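Local coordinates for ferrous iron transport protein B (Escherichia coli, PDB 3I8S) that takes up ferrous iron across the inner membrane in a GTP-driven system, of which this chain is the cytosolic part that binds GTP, at residues L4-G15 with I81-V92; L174-L182 with M237-R248. One frame throughout, in Å; residues are numbered along the deposited sequence.

Contact 1 of 2, residues L4-G15 with I81-V92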
# COMPACT_ATOMS: atom_id res chain seq x y z
N LEU A 4 -6.63 -16.15 -9.23
CA LEU A 4 -6.47 -14.71 -9.03
C LEU A 4 -5.62 -14.55 -7.81
O LEU A 4 -5.98 -15.06 -6.75
CB LEU A 4 -7.82 -14.01 -8.82
CG LEU A 4 -7.79 -12.50 -8.69
CD1 LEU A 4 -7.40 -11.77 -10.01
CD2 LEU A 4 -9.20 -12.01 -8.21
N THR A 5 -4.48 -13.87 -7.95
CA THR A 5 -3.53 -13.72 -6.84
C THR A 5 -3.69 -12.37 -6.16
O THR A 5 -3.55 -11.32 -6.80
CB THR A 5 -2.10 -13.88 -7.33
OG1 THR A 5 -1.97 -15.14 -7.97
CG2 THR A 5 -1.09 -13.78 -6.16
N ILE A 6 -3.98 -12.43 -4.88
CA ILE A 6 -4.18 -11.26 -4.03
C ILE A 6 -3.16 -11.22 -2.88
O ILE A 6 -2.98 -12.21 -2.14
CB ILE A 6 -5.60 -11.22 -3.47
CG1 ILE A 6 -6.62 -11.31 -4.59
CG2 ILE A 6 -5.75 -9.95 -2.60
CD1 ILE A 6 -8.01 -11.21 -4.12
N GLY A 7 -2.48 -10.06 -2.73
CA GLY A 7 -1.58 -9.80 -1.61
C GLY A 7 -2.38 -9.17 -0.48
O GLY A 7 -3.10 -8.16 -0.73
N LEU A 8 -2.26 -9.71 0.72
CA LEU A 8 -2.88 -9.10 1.91
C LEU A 8 -1.83 -8.33 2.74
O LEU A 8 -0.79 -8.84 3.16
CB LEU A 8 -3.58 -10.17 2.70
CG LEU A 8 -4.45 -9.71 3.86
CD1 LEU A 8 -5.72 -8.99 3.31
CD2 LEU A 8 -4.71 -10.92 4.79
N ILE A 9 -2.07 -7.03 2.89
CA ILE A 9 -1.04 -6.17 3.43
C ILE A 9 -1.67 -5.15 4.36
O ILE A 9 -2.76 -4.62 4.08
CB ILE A 9 -0.27 -5.41 2.33
CG1 ILE A 9 1.02 -4.80 2.98
CG2 ILE A 9 -1.23 -4.49 1.56
CD1 ILE A 9 2.11 -4.30 2.03
N GLY A 10 -0.97 -4.90 5.46
CA GLY A 10 -1.38 -3.91 6.41
C GLY A 10 -0.35 -3.71 7.48
O GLY A 10 0.67 -4.39 7.51
N ASN A 11 -0.65 -2.83 8.41
CA ASN A 11 0.21 -2.57 9.52
C ASN A 11 0.15 -3.76 10.51
O ASN A 11 -0.76 -4.58 10.46
CB ASN A 11 -0.21 -1.30 10.27
CG ASN A 11 0.18 0.02 9.51
OD1 ASN A 11 0.08 0.16 8.28
ND2 ASN A 11 0.62 0.95 10.27
N PRO A 12 1.12 -3.82 11.43
CA PRO A 12 1.07 -4.84 12.49
C PRO A 12 -0.20 -4.74 13.29
O PRO A 12 -0.65 -3.63 13.55
CB PRO A 12 2.28 -4.51 13.33
CG PRO A 12 3.21 -3.88 12.40
CD PRO A 12 2.33 -3.00 11.53
N ASN A 13 -0.77 -5.87 13.69
CA ASN A 13 -1.98 -5.83 14.56
C ASN A 13 -3.13 -4.95 14.02
O ASN A 13 -3.76 -4.18 14.75
CB ASN A 13 -1.65 -5.44 15.99
CG ASN A 13 -2.75 -5.81 16.92
OD1 ASN A 13 -3.37 -6.87 16.73
ND2 ASN A 13 -3.05 -4.96 17.90
N SER A 14 -3.34 -5.06 12.72
CA SER A 14 -4.37 -4.30 11.99
C SER A 14 -5.63 -5.10 11.72
O SER A 14 -6.57 -4.59 11.11
CB SER A 14 -3.82 -3.75 10.69
OG SER A 14 -3.42 -4.77 9.79
N GLY A 15 -5.65 -6.35 12.17
CA GLY A 15 -6.75 -7.27 11.87
C GLY A 15 -6.49 -8.13 10.64
O GLY A 15 -7.33 -8.89 10.19
N ILE A 81 5.43 -6.91 -3.56
CA ILE A 81 4.54 -5.96 -4.22
C ILE A 81 5.16 -5.54 -5.58
O ILE A 81 4.46 -5.49 -6.60
CB ILE A 81 4.18 -4.79 -3.21
CG1 ILE A 81 3.57 -5.32 -1.87
CG2 ILE A 81 3.28 -3.72 -3.83
CD1 ILE A 81 2.08 -5.66 -1.86
N LEU A 82 6.49 -5.35 -5.64
CA LEU A 82 7.20 -4.98 -6.88
C LEU A 82 7.40 -6.16 -7.85
O LEU A 82 7.78 -5.97 -8.99
CB LEU A 82 8.57 -4.38 -6.58
CG LEU A 82 8.67 -3.01 -5.91
CD1 LEU A 82 7.99 -2.96 -4.59
CD2 LEU A 82 10.14 -2.64 -5.78
N SER A 83 7.18 -7.38 -7.38
CA SER A 83 7.43 -8.57 -8.17
C SER A 83 6.41 -8.73 -9.27
O SER A 83 6.70 -9.37 -10.29
CB SER A 83 7.37 -9.84 -7.28
OG SER A 83 6.03 -10.17 -6.99
N GLY A 84 5.24 -8.16 -9.06
CA GLY A 84 4.17 -8.24 -10.06
C GLY A 84 3.38 -9.55 -10.08
O GLY A 84 2.63 -9.84 -11.02
N ASP A 85 3.55 -10.34 -9.04
CA ASP A 85 2.85 -11.62 -8.96
C ASP A 85 1.36 -11.44 -8.65
O ASP A 85 0.54 -12.19 -9.15
CB ASP A 85 3.46 -12.50 -7.89
CG ASP A 85 4.41 -13.53 -8.46
OD1 ASP A 85 4.17 -14.11 -9.58
OD2 ASP A 85 5.40 -13.82 -7.76
N ALA A 86 1.04 -10.44 -7.83
CA ALA A 86 -0.32 -10.21 -7.42
C ALA A 86 -1.05 -9.44 -8.51
O ALA A 86 -0.48 -8.59 -9.19
CB ALA A 86 -0.37 -9.45 -6.13
N ASP A 87 -2.31 -9.80 -8.69
CA ASP A 87 -3.23 -9.13 -9.57
C ASP A 87 -3.85 -7.92 -8.89
O ASP A 87 -4.20 -6.97 -9.54
CB ASP A 87 -4.32 -10.11 -9.98
CG ASP A 87 -3.78 -11.28 -10.77
OD1 ASP A 87 -3.19 -11.00 -11.81
OD2 ASP A 87 -3.88 -12.44 -10.35
N LEU A 88 -3.99 -8.00 -7.56
CA LEU A 88 -4.42 -6.90 -6.73
C LEU A 88 -4.02 -7.15 -5.30
O LEU A 88 -3.61 -8.25 -4.95
CB LEU A 88 -5.92 -6.70 -6.78
CG LEU A 88 -6.81 -7.75 -6.18
CD1 LEU A 88 -8.14 -7.12 -5.73
CD2 LEU A 88 -7.02 -8.80 -7.24
N LEU A 89 -4.22 -6.10 -4.48
CA LEU A 89 -3.89 -6.11 -3.07
C LEU A 89 -5.14 -5.77 -2.28
O LEU A 89 -5.98 -4.97 -2.73
CB LEU A 89 -2.86 -5.05 -2.76
CG LEU A 89 -1.55 -5.12 -3.48
CD1 LEU A 89 -0.74 -3.89 -3.02
CD2 LEU A 89 -0.92 -6.45 -3.11
N ILE A 90 -5.30 -6.40 -1.12
CA ILE A 90 -6.30 -5.99 -0.13
C ILE A 90 -5.48 -5.41 0.98
O ILE A 90 -4.62 -6.09 1.58
CB ILE A 90 -7.20 -7.13 0.39
CG1 ILE A 90 -8.05 -7.65 -0.78
CG2 ILE A 90 -8.10 -6.63 1.57
CD1 ILE A 90 -8.77 -8.90 -0.46
N ASN A 91 -5.71 -4.13 1.21
CA ASN A 91 -5.02 -3.37 2.22
C ASN A 91 -5.88 -3.23 3.44
O ASN A 91 -6.88 -2.52 3.39
CB ASN A 91 -4.61 -2.02 1.65
CG ASN A 91 -3.94 -1.09 2.68
OD1 ASN A 91 -3.26 -1.51 3.65
ND2 ASN A 91 -4.11 0.19 2.43
N VAL A 92 -5.53 -3.94 4.49
CA VAL A 92 -6.29 -3.94 5.76
C VAL A 92 -5.91 -2.73 6.57
O VAL A 92 -4.74 -2.57 6.92
CB VAL A 92 -6.12 -5.24 6.53
CG1 VAL A 92 -7.05 -5.22 7.71
CG2 VAL A 92 -6.42 -6.43 5.59
O HOH W 1 -2.71 -14.71 -10.83
O HOH W 2 -2.87 -1.19 7.93
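G7 and I9 carry the backbone pairing of two parallel strands: G7 N bonds to L88 O and I9 N to I90 O, while G7 O and I9 O accept from I90 N and V92 N. The I90 N to G7 O bond is 2.8 Å long. At the N-terminal end of strand 4-10 the pairing passes to a side chain: D87 OD2 takes T5 N at 2.9 Å and 172° on its anti lone pair, T5 O accepts D87 N, and a water joins T5 OG1 to the same carboxylate oxygen.

On one sheet face I6, L8, L88, I90 and V92 interlock. I6 lies beside L88, CG1 to CD2 3.7 Å. In L8 a chi1 of -171° swings the branch across to V92, where L8 CD1 presses tightly on V92 CG2 at 3.5 Å. On the other face G7 leaves room for L89 CD2, 3.7 Å from G7 CA, and I9 CD1 faces I81 CD1 in one of two modelled conformers of I81.

V92 CG1 touches S14 O, 3.5 Å away, in the GTP-binding P-loop, where S14 OG bonds back to N11 O. Strand 51-56 flanks strand 4-10 on its other edge; helix 16-24 packs on L8 and V92, helix 72-83 on T5 and I9.

Contact 2 of 2, residues L174-L182 with M237-R248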
# COMPACT_ATOMS: atom_id res chain seq x y z
N LEU A 174 -3.15 12.66 -5.43
CA LEU A 174 -2.79 12.18 -4.10
C LEU A 174 -1.73 13.11 -3.54
O LEU A 174 -2.00 14.27 -3.23
CB LEU A 174 -2.31 10.72 -4.17
CG LEU A 174 -3.35 9.65 -4.52
CD1 LEU A 174 -2.66 8.38 -4.96
CD2 LEU A 174 -4.29 9.43 -3.33
N VAL A 175 -0.50 12.63 -3.43
CA VAL A 175 0.52 13.45 -2.82
C VAL A 175 0.93 14.51 -3.81
O VAL A 175 1.09 14.24 -5.01
CB VAL A 175 1.71 12.60 -2.33
CG1 VAL A 175 2.75 13.49 -1.68
CG2 VAL A 175 1.20 11.55 -1.35
N HIS A 176 1.08 15.73 -3.32
CA HIS A 176 1.47 16.85 -4.17
C HIS A 176 2.90 17.23 -3.90
O HIS A 176 3.20 18.13 -3.11
CB HIS A 176 0.55 18.07 -3.98
CG HIS A 176 0.67 19.06 -5.09
ND1 HIS A 176 -0.07 18.98 -6.25
CD2 HIS A 176 1.49 20.12 -5.25
CE1 HIS A 176 0.28 19.95 -7.07
NE2 HIS A 176 1.22 20.67 -6.48
N TYR A 177 3.81 16.53 -4.58
CA TYR A 177 5.23 16.79 -4.42
C TYR A 177 5.67 18.03 -5.16
O TYR A 177 5.15 18.35 -6.24
CB TYR A 177 6.05 15.62 -4.98
CG TYR A 177 5.81 14.30 -4.32
CD1 TYR A 177 5.04 13.32 -4.94
CD2 TYR A 177 6.32 14.03 -3.05
CE1 TYR A 177 4.85 12.08 -4.32
CE2 TYR A 177 6.14 12.81 -2.44
CZ TYR A 177 5.39 11.84 -3.09
OH TYR A 177 5.23 10.66 -2.46
N ALA A 178 6.67 18.72 -4.58
CA ALA A 178 7.32 19.89 -5.22
C ALA A 178 7.84 19.51 -6.60
O ALA A 178 8.37 18.39 -6.77
CB ALA A 178 8.46 20.44 -4.32
N GLN A 179 7.65 20.38 -7.59
CA GLN A 179 7.98 20.03 -9.00
C GLN A 179 9.46 19.59 -9.20
O GLN A 179 9.73 18.68 -9.99
CB GLN A 179 7.64 21.14 -9.98
CG GLN A 179 7.66 20.70 -11.46
CD GLN A 179 6.63 19.63 -11.77
OE1 GLN A 179 5.45 19.81 -11.47
NE2 GLN A 179 7.06 18.50 -12.35
N PRO A 180 10.41 20.23 -8.50
CA PRO A 180 11.78 19.72 -8.73
C PRO A 180 11.93 18.23 -8.34
O PRO A 180 12.64 17.49 -9.03
CB PRO A 180 12.65 20.65 -7.87
CG PRO A 180 11.86 21.86 -7.71
CD PRO A 180 10.44 21.38 -7.59
N LEU A 181 11.26 17.79 -7.26
CA LEU A 181 11.32 16.40 -6.84
C LEU A 181 10.80 15.50 -7.95
O LEU A 181 11.42 14.48 -8.27
CB LEU A 181 10.54 16.16 -5.54
CG LEU A 181 11.05 16.93 -4.30
CD1 LEU A 181 10.06 16.93 -3.11
CD2 LEU A 181 12.42 16.38 -3.87
N LEU A 182 9.66 15.88 -8.53
CA LEU A 182 9.04 15.11 -9.61
C LEU A 182 9.95 15.07 -10.83
O LEU A 182 10.10 14.00 -11.43
CB LEU A 182 7.70 15.70 -9.99
CG LEU A 182 6.59 15.58 -8.94
CD1 LEU A 182 5.39 16.30 -9.52
CD2 LEU A 182 6.27 14.11 -8.57
N MET A 237 16.34 23.48 -2.69
CA MET A 237 15.50 23.55 -1.49
C MET A 237 16.23 23.07 -0.24
O MET A 237 17.24 22.36 -0.34
CB MET A 237 14.25 22.69 -1.71
CG MET A 237 14.55 21.25 -1.90
SD MET A 237 13.13 20.25 -2.39
CE MET A 237 12.94 20.70 -4.08
N ASP A 238 15.67 23.43 0.92
CA ASP A 238 16.11 22.91 2.22
C ASP A 238 15.60 21.47 2.38
O ASP A 238 14.40 21.21 2.22
CB ASP A 238 15.56 23.78 3.39
CG ASP A 238 16.18 25.19 3.47
OD1 ASP A 238 17.39 25.38 3.14
OD2 ASP A 238 15.47 26.12 3.93
N ASP A 239 16.50 20.54 2.65
CA ASP A 239 16.15 19.15 2.97
C ASP A 239 15.12 18.51 2.01
O ASP A 239 13.94 18.23 2.38
CB ASP A 239 15.66 19.02 4.42
CG ASP A 239 15.70 17.56 4.92
OD1 ASP A 239 15.96 16.62 4.10
OD2 ASP A 239 15.48 17.37 6.15
N PRO A 240 15.56 18.22 0.79
CA PRO A 240 14.61 17.61 -0.15
C PRO A 240 13.98 16.32 0.37
O PRO A 240 12.81 16.08 0.13
CB PRO A 240 15.45 17.39 -1.43
CG PRO A 240 16.76 18.01 -1.21
CD PRO A 240 16.90 18.42 0.23
N ALA A 241 14.73 15.51 1.11
CA ALA A 241 14.21 14.20 1.58
C ALA A 241 13.04 14.41 2.52
O ALA A 241 12.06 13.68 2.48
CB ALA A 241 15.31 13.37 2.26
N LEU A 242 13.13 15.46 3.33
CA LEU A 242 12.06 15.82 4.24
C LEU A 242 10.86 16.40 3.50
O LEU A 242 9.72 16.23 3.95
CB LEU A 242 12.58 16.84 5.23
CG LEU A 242 11.73 17.29 6.41
CD1 LEU A 242 10.97 16.13 7.01
CD2 LEU A 242 12.62 17.97 7.46
N HIS A 243 11.10 17.10 2.38
CA HIS A 243 9.97 17.57 1.56
C HIS A 243 9.13 16.43 0.99
O HIS A 243 7.91 16.55 0.86
CB HIS A 243 10.43 18.46 0.41
CG HIS A 243 10.80 19.84 0.82
ND1 HIS A 243 9.93 20.91 0.73
CD2 HIS A 243 11.96 20.34 1.31
CE1 HIS A 243 10.54 22.01 1.15
NE2 HIS A 243 11.77 21.69 1.51
N ILE A 244 9.79 15.33 0.61
CA ILE A 244 9.10 14.12 0.13
C ILE A 244 8.19 13.62 1.24
O ILE A 244 6.99 13.47 1.04
CB ILE A 244 10.08 13.01 -0.32
CG1 ILE A 244 10.92 13.47 -1.50
CG2 ILE A 244 9.33 11.71 -0.73
CD1 ILE A 244 12.11 12.49 -1.85
N ALA A 245 8.75 13.42 2.43
CA ALA A 245 7.98 12.90 3.57
C ALA A 245 6.85 13.84 3.96
O ALA A 245 5.72 13.38 4.19
CB ALA A 245 8.91 12.62 4.77
N ASP A 246 7.13 15.15 3.99
CA ASP A 246 6.18 16.15 4.44
C ASP A 246 4.98 16.21 3.47
O ASP A 246 3.84 16.30 3.90
CB ASP A 246 6.86 17.54 4.59
CG ASP A 246 7.59 17.71 5.95
OD1 ASP A 246 7.31 16.95 6.91
OD2 ASP A 246 8.43 18.64 6.08
N ALA A 247 5.25 16.11 2.16
CA ALA A 247 4.16 16.06 1.16
C ALA A 247 3.20 14.90 1.49
O ALA A 247 1.99 15.05 1.46
CB ALA A 247 4.71 15.91 -0.27
N ARG A 248 3.77 13.74 1.83
CA ARG A 248 2.94 12.56 2.16
C ARG A 248 2.10 12.79 3.38
O ARG A 248 0.89 12.59 3.35
CB ARG A 248 3.81 11.31 2.33
CG ARG A 248 4.42 10.89 1.03
CD ARG A 248 5.55 9.86 1.20
NE ARG A 248 6.14 9.55 -0.09
CZ ARG A 248 7.24 8.81 -0.23
NH1 ARG A 248 7.85 8.33 0.83
NH2 ARG A 248 7.71 8.57 -1.44
O HOH W 3 0.68 16.52 -0.49
O HOH W 4 7.21 18.33 -1.73
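Y177 OH and R248 NE form the direct polar link, a nearly straight 2.8 Å bond (169°) in the guanidinium plane; R248 NH2 adds a weak one to the same oxygen. Ring and guanidinium stand 81° apart and meet at their edges, and I244 CG2 lies 3.5 Å above the centre of one guanidinium face. E110 also bonds to Y177 OH, and E210 forms a salt bridge with R248 NH1, so the buried arginine sits among acidic partners. A phenylalanine in place of Y177 would probably leave R248 NE without its straight bond and E110 without its hydroxyl mate.

Two waters join the backbones, one from H176 N to A247 O, the other from A178 N to H243 O.

The apolar contacts centre on A247 and L181. V175 CG1 presses on A247 CB at 3.4 Å and also lies over the rim of one face of the Y177 ring. L181 splits its branches: CD1 reaches I244 CG1 at 3.9 Å, CD2 reaches P240 CB at 4.0 Å. M237, bent at chi3 (75°), brings CE to P180 CB, 3.8 Å.

D239 OD1 accepts from L242 N and caps helix 240-259, whose first turns pack here against the start of helix 179-191, within the FeoB cytosolic helical domain.

Contact 1 belongs to the buried centre of the G domain, contact 2 to a partly buried part of the helical domain; their centres are 26 Å apart and they do not touch. The first joins neighbouring parallel strands mainly through regular backbone bonds, and its branched aliphatic side chains fill the sheet faces, V92 reaching the P-loop at one end. The second brings an incoming loop and a helix start onto another helix: its direct polar link is made by side chains, and its backbones meet through water. The two share no strand or helix. Helix 98-111, which follows the second strand of contact 1 in sequence, supplies E110 to contact 2, tying the two domains together.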